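Local coordinates for amidohydrolase 3 domain-containing protein (Pyrococcus horikoshii, PDB 3IGH), which probably hydrolyses carbon-nitrogen bonds other than peptide bonds, as a member of the amidohydrolase family whose substrate is not established, at residues Ser398-Ser401 against Pro402-Pro405; Gln361-Phe364 against Ile365-Asp368; Arg299-Glu302 against Lys303-Leu307. All coordinates share one frame; numbering follows the deposited sequence. Where two conformers were deposited one is given.

Contact 1 of 3, residues Ser398-Ser401 against Pro402-Pro405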
# COMPACT_ATOMS: atom_id res chain seq x y z
N SER A 398 -5.08 24.90 4.62
CA SER A 398 -5.65 24.24 3.47
C SER A 398 -6.57 25.20 2.73
O SER A 398 -6.86 26.28 3.22
CB SER A 398 -6.45 23.01 3.93
OG SER A 398 -7.36 23.32 4.96
N THR A 399 -7.04 24.78 1.56
CA THR A 399 -7.88 25.61 0.73
C THR A 399 -9.29 25.06 0.59
O THR A 399 -10.19 25.80 0.19
CB THR A 399 -7.30 25.78 -0.69
OG1 THR A 399 -7.05 24.49 -1.27
CG2 THR A 399 -6.00 26.59 -0.65
N ASP A 400 -9.48 23.77 0.88
CA ASP A 400 -10.71 23.05 0.55
C ASP A 400 -11.00 23.19 -0.95
O ASP A 400 -12.16 23.23 -1.36
CB ASP A 400 -11.90 23.52 1.41
CG ASP A 400 -13.07 22.56 1.39
OD1 ASP A 400 -12.87 21.35 1.11
OD2 ASP A 400 -14.21 23.02 1.63
N SER A 401 -9.95 23.27 -1.75
CA SER A 401 -10.08 23.40 -3.20
C SER A 401 -10.97 22.27 -3.74
O SER A 401 -10.83 21.11 -3.31
CB SER A 401 -8.69 23.37 -3.84
OG SER A 401 -8.79 23.32 -5.25
N PRO A 402 -11.89 22.59 -4.66
CA PRO A 402 -12.09 23.85 -5.40
C PRO A 402 -13.04 24.91 -4.81
O PRO A 402 -13.46 25.82 -5.55
CB PRO A 402 -12.64 23.35 -6.73
CG PRO A 402 -13.49 22.17 -6.34
CD PRO A 402 -12.85 21.57 -5.09
N ILE A 403 -13.39 24.80 -3.53
CA ILE A 403 -14.27 25.78 -2.88
C ILE A 403 -13.57 27.14 -2.81
O ILE A 403 -14.18 28.18 -3.04
CB ILE A 403 -14.75 25.30 -1.47
CG1 ILE A 403 -15.44 23.92 -1.56
CG2 ILE A 403 -15.68 26.32 -0.80
CD1 ILE A 403 -16.61 23.84 -2.53
N GLU A 404 -12.28 27.12 -2.49
CA GLU A 404 -11.44 28.32 -2.55
C GLU A 404 -10.41 28.11 -3.65
O GLU A 404 -10.17 26.95 -4.04
CB GLU A 404 -10.72 28.56 -1.23
CG GLU A 404 -11.64 28.67 -0.03
CD GLU A 404 -12.54 29.88 -0.05
OE1 GLU A 404 -12.13 30.92 -0.63
OE2 GLU A 404 -13.65 29.80 0.51
N PRO A 405 -9.79 29.20 -4.15
CA PRO A 405 -8.65 29.05 -5.06
C PRO A 405 -7.51 28.23 -4.43
O PRO A 405 -7.29 28.30 -3.22
CB PRO A 405 -8.19 30.50 -5.31
CG PRO A 405 -8.86 31.31 -4.26
CD PRO A 405 -10.14 30.63 -3.98
O HOH W 1 -9.29 25.73 -6.24
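Asp400 and Ile403 meet through both backbone and side chain. The backbone N of Ile403 donates to Asp400 O at 2.9 Å, approaching 27° out of the carbonyl plane. Their side chains run alongside each other in the same direction, and the carboxylate oxygen OD2 of Asp400 lies 3.5 Å from CG1 of Ile403. Packing is also close at Thr399, whose O lies 3.1 Å from CB of Glu404, with CG of the same glutamate almost as near. Thr399 holds this inner side in two ways. With OG1 set between the backbone N and the carbonyl carbon (chi1 54°), it accepts from the N of Ser401 at 3.2 Å, an ST turn, while its CG2 methyl swings toward the O of Pro405 at 3.3 Å. The cis peptide between Ser401 and Pro402 makes Asp400-Ile403 a type VIa beta turn, which folds the chain back onto the beginning of the loop. The loop follows strand 395-397, a parallel strand of the TIM barrel that amidohydrolases share, and the hydroxyl of Thr399 reaches back to Asp65 on strand 58-68. Glu404 bends at chi2 (-67°), carrying its carboxylate off the loop to Ser367 on the neighbouring helix. Within the loop a water sits 2.7 Å from Ser401 OG and donates to the O of Glu404, bridging the two limbs. The looser side is that of Pro402 and Ile403. The Pro402 ring is partly exposed, lying against Glu72 and Ser76 of helix 70-78, and Ile403, modelled in two conformations, is largely exposed although its side chain also touches Phe364.

Contact 2 of 3, residues Gln361-Phe364 against Ile365-Asp368. With SO4 (sulfate ion), chain E.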
# COMPACT_ATOMS: atom_id res chain seq x y z
N GLN A 361 -8.93 26.79 6.95
CA GLN A 361 -8.90 27.31 5.59
C GLN A 361 -8.99 28.84 5.60
O GLN A 361 -10.08 29.40 5.48
CB GLN A 361 -10.05 26.72 4.76
CG GLN A 361 -10.02 25.20 4.54
CD GLN A 361 -10.49 24.42 5.75
OE1 GLN A 361 -11.42 24.83 6.45
NE2 GLN A 361 -9.83 23.30 6.03
N PRO A 362 -7.84 29.53 5.78
CA PRO A 362 -7.83 31.00 5.90
C PRO A 362 -8.50 31.81 4.79
O PRO A 362 -9.05 32.87 5.07
CB PRO A 362 -6.34 31.33 6.02
CG PRO A 362 -5.75 30.09 6.65
CD PRO A 362 -6.50 28.96 5.98
N HIS A 363 -8.51 31.31 3.55
CA HIS A 363 -9.17 32.04 2.47
C HIS A 363 -10.70 32.16 2.60
O HIS A 363 -11.31 33.00 1.94
CB HIS A 363 -8.75 31.52 1.08
CG HIS A 363 -8.93 32.53 -0.01
ND1 HIS A 363 -10.08 32.60 -0.77
CD2 HIS A 363 -8.14 33.54 -0.43
CE1 HIS A 363 -9.97 33.59 -1.64
NE2 HIS A 363 -8.80 34.18 -1.45
N PHE A 364 -11.30 31.34 3.48
CA PHE A 364 -12.72 31.50 3.84
C PHE A 364 -13.04 32.88 4.43
O PHE A 364 -14.16 33.36 4.28
CB PHE A 364 -13.19 30.42 4.82
CG PHE A 364 -13.59 29.10 4.17
CD1 PHE A 364 -12.68 28.34 3.44
CD2 PHE A 364 -14.89 28.62 4.31
CE1 PHE A 364 -13.06 27.11 2.86
CE2 PHE A 364 -15.28 27.41 3.73
CZ PHE A 364 -14.36 26.65 3.01
N ILE A 365 -12.08 33.50 5.11
CA ILE A 365 -12.21 34.90 5.57
C ILE A 365 -12.61 35.83 4.41
O ILE A 365 -13.50 36.68 4.56
CB ILE A 365 -10.89 35.41 6.21
CG1 ILE A 365 -10.62 34.70 7.54
CG2 ILE A 365 -10.90 36.94 6.42
CD1 ILE A 365 -9.21 34.83 8.01
N ILE A 366 -11.98 35.61 3.26
CA ILE A 366 -12.22 36.43 2.08
C ILE A 366 -13.54 36.11 1.39
O ILE A 366 -14.30 37.03 1.04
CB ILE A 366 -11.02 36.37 1.11
CG1 ILE A 366 -9.89 37.25 1.65
CG2 ILE A 366 -11.39 36.81 -0.31
CD1 ILE A 366 -8.54 36.81 1.24
N SER A 367 -13.83 34.82 1.22
CA SER A 367 -15.01 34.38 0.48
C SER A 367 -16.31 34.55 1.26
O SER A 367 -17.34 34.91 0.69
CB SER A 367 -14.86 32.92 0.04
OG SER A 367 -13.86 32.79 -0.96
N ASP A 368 -16.25 34.29 2.56
CA ASP A 368 -17.46 34.29 3.39
C ASP A 368 -17.76 35.69 3.93
O ASP A 368 -17.68 35.93 5.14
CB ASP A 368 -17.32 33.29 4.57
CG ASP A 368 -17.19 31.83 4.11
OD1 ASP A 368 -17.12 31.54 2.90
OD2 ASP A 368 -17.17 30.96 5.01
S SO4 E . -8.07 37.20 -3.33
O1 SO4 E . -7.37 37.53 -4.57
O2 SO4 E . -8.34 38.42 -2.57
O3 SO4 E . -9.32 36.52 -3.65
O4 SO4 E . -7.24 36.33 -2.52
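Ile366 lays its CB over one face of the His363 imidazole, 4.1 Å from the ring centroid and 13° off the ring normal, a CH-pi contact. Its two branches spread across that face: the CG2 methyl approaches CE1 of His363, and CD1 lies 3.7 Å from CD2. The NE2 edge of the ring points to a sulfate, probably from the crystallisation liquor, donating to O4 at 2.9 Å and weakly to O3. Four residues after Phe364, Asp368 runs alongside it. Its OD2 meets the ring edge 3.3 Å from CD2, with the carboxylate and ring planes turned 75° apart.

Behind these side chains stands the single turn of helix 364-367. Ser367 N donates in the carbonyl plane to His363 O at 3.2 Å, and Asp368 N reaches Phe364 O at 2.9 Å. With CG opposite the backbone N (chi1 -157°), the His363 ring lies where Ile366, three residues on, can cover one face. Further out, ND1 is bonded to Glu404, Tyr384 holds OD2 of Asp368, and Lys422 shares the sulfate.

A leucine in place of His363 would probably leave the Glu404 carboxylate without its ring N-H partner and the sulfate without a donor on this side. Both ring nitrogens are engaged, ND1 by Glu404 and NE2 by the sulfate; a flip of the ring would turn carbons toward both partners, and these bonds therefore probably fix its rotation.

Contact 3 of 3, residues Arg299-Glu302 against Lys303-Leu307; sequences RITE and KARSL. With SO4 (sulfate ion), chain R; SO4 (sulfate ion), chain C; SO4 (sulfate ion), chain S.
Surface anion sites mark the C-terminal part of helix 294-305, where Arg299 and Lys303, one turn apart, reach the same sulfate. All three sulfates here probably come from the crystallisation liquor. Lys303 NZ lies 2.8 Å from O4 of the first in a weak bond. NH2 of Arg299 bonds weakly to O1 at 3.4 Å, and O2, at the guanidinium edge, lies 2.9 Å from the same NH2. Both chains leave the helix extended, with CG opposite the backbone N (chi1 -176° in Lys303), and bend further out, at chi3 in Arg299 and at chi3 and chi4 in Lys303.

Arg305 takes a second sulfate side-on, at the guanidinium edge and in its plane: NE donates to O2 at 3.0 Å and NH1 to O1 at 2.9 Å, both nearly straight. NH1 also makes two weak bonds to a third sulfate, and NH2 is held by Leu309 O. Glu302 crosses Arg305 only at its aliphatic base, its OE2 6.1 Å from NE, so no salt bridge forms.

Regular helical bonds tie the backbone together, among them Ala304 N to Ile300 O at 2.9 Å and Ser306 N to Glu302 O. The hydroxyl of Ser306 donates to Lys303 O at 2.7 Å.

On the inner side, Ile300 packs on Leu240 of helix 237-246, Thr301 on Val327 of helix 318-331, and Ala304 on Val261 of strand 256-264, so the helix lies between its two neighbours with its back to the barrel.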
# COMPACT_ATOMS: atom_id res chain seq x y z
N ARG A 299 -18.99 4.85 16.16
CA ARG A 299 -18.88 3.54 15.50
C ARG A 299 -17.91 3.57 14.31
O ARG A 299 -17.06 2.69 14.16
CB ARG A 299 -20.26 3.06 15.06
CG ARG A 299 -20.25 1.71 14.36
CD ARG A 299 -21.65 1.31 13.93
NE ARG A 299 -22.38 0.71 15.03
CZ ARG A 299 -22.63 -0.59 15.16
NH1 ARG A 299 -23.30 -1.03 16.21
NH2 ARG A 299 -22.22 -1.46 14.24
N ILE A 300 -18.03 4.60 13.47
CA ILE A 300 -17.14 4.72 12.31
C ILE A 300 -15.69 5.01 12.75
O ILE A 300 -14.74 4.42 12.22
CB ILE A 300 -17.67 5.74 11.27
CG1 ILE A 300 -19.08 5.33 10.79
CG2 ILE A 300 -16.74 5.79 10.05
CD1 ILE A 300 -19.82 6.41 10.00
N THR A 301 -15.54 5.90 13.73
CA THR A 301 -14.24 6.20 14.33
C THR A 301 -13.56 4.92 14.84
O THR A 301 -12.39 4.69 14.55
CB THR A 301 -14.39 7.24 15.47
OG1 THR A 301 -14.90 8.47 14.94
CG2 THR A 301 -13.06 7.51 16.17
N GLU A 302 -14.30 4.09 15.56
CA GLU A 302 -13.74 2.84 16.09
C GLU A 302 -13.38 1.82 15.01
O GLU A 302 -12.37 1.12 15.14
CB GLU A 302 -14.64 2.21 17.16
CG GLU A 302 -14.75 3.02 18.47
CD GLU A 302 -13.42 3.22 19.20
OE1 GLU A 302 -13.28 2.69 20.31
OE2 GLU A 302 -12.51 3.92 18.67
N LYS A 303 -14.20 1.74 13.97
CA LYS A 303 -13.90 0.91 12.80
C LYS A 303 -12.56 1.35 12.18
O LYS A 303 -11.68 0.53 11.91
CB LYS A 303 -15.04 1.03 11.79
CG LYS A 303 -14.89 0.13 10.56
CD LYS A 303 -16.00 0.39 9.54
CE LYS A 303 -17.38 -0.01 10.05
NZ LYS A 303 -17.42 -1.45 10.41
N ALA A 304 -12.42 2.66 11.97
CA ALA A 304 -11.17 3.23 11.44
C ALA A 304 -9.98 2.95 12.35
O ALA A 304 -8.91 2.57 11.88
CB ALA A 304 -11.32 4.73 11.23
N ARG A 305 -10.16 3.13 13.66
CA ARG A 305 -9.08 2.95 14.63
C ARG A 305 -8.62 1.49 14.73
O ARG A 305 -7.45 1.22 14.97
CB ARG A 305 -9.46 3.51 16.00
CG ARG A 305 -9.54 5.07 16.05
CD ARG A 305 -8.29 5.70 15.44
NE ARG A 305 -7.08 5.35 16.20
CZ ARG A 305 -5.84 5.37 15.70
NH1 ARG A 305 -4.82 5.07 16.48
NH2 ARG A 305 -5.63 5.70 14.43
N SER A 306 -9.55 0.57 14.49
CA SER A 306 -9.23 -0.86 14.44
C SER A 306 -8.31 -1.19 13.25
O SER A 306 -7.70 -2.25 13.21
CB SER A 306 -10.51 -1.72 14.40
OG SER A 306 -11.08 -1.79 13.10
N LEU A 307 -8.21 -0.26 12.30
CA LEU A 307 -7.34 -0.40 11.12
C LEU A 307 -6.17 0.57 11.15
O LEU A 307 -5.45 0.71 10.16
CB LEU A 307 -8.17 -0.21 9.83
CG LEU A 307 -9.18 -1.31 9.50
CD1 LEU A 307 -10.19 -0.82 8.46
CD2 LEU A 307 -8.49 -2.60 9.03
S SO4 R . -20.21 -2.59 11.55
O1 SO4 R . -20.63 -1.23 11.22
O2 SO4 R . -21.31 -3.29 12.20
O3 SO4 R . -19.85 -3.29 10.32
O4 SO4 R . -19.06 -2.55 12.45
S SO4 C . -6.65 3.87 19.59
O1 SO4 C . -5.50 4.70 19.26
O2 SO4 C . -7.85 4.41 18.95
O3 SO4 C . -6.44 2.51 19.11
O4 SO4 C . -6.83 3.86 21.03
S SO4 S . -1.50 4.20 15.63
O1 SO4 S . -0.11 3.96 15.23
O2 SO4 S . -2.19 4.91 14.57
O3 SO4 S . -2.18 2.92 15.86
O4 SO4 S . -1.51 5.00 16.85

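In the fold
Along the chain contact 3 comes first, then contact 2, then contact 1, all in the amidohydrolase barrel. Contacts 1 and 2 follow the adjacent parallel strands 395-397 and 357-360, and their centres are about 9 Å apart. They form one continuous patch, with Pro405 packing against His363, and the two loops that follow neighbouring barrel strands are joined through Glu404. Contact 3 lies apart, its centre about 28 Å from that of contact 1 and 32 Å from that of contact 2, with nearest atoms about 18 Å away in both cases. It belongs to helix 294-305, which connects strands 256-264 and 310-315 on the outside of the barrel.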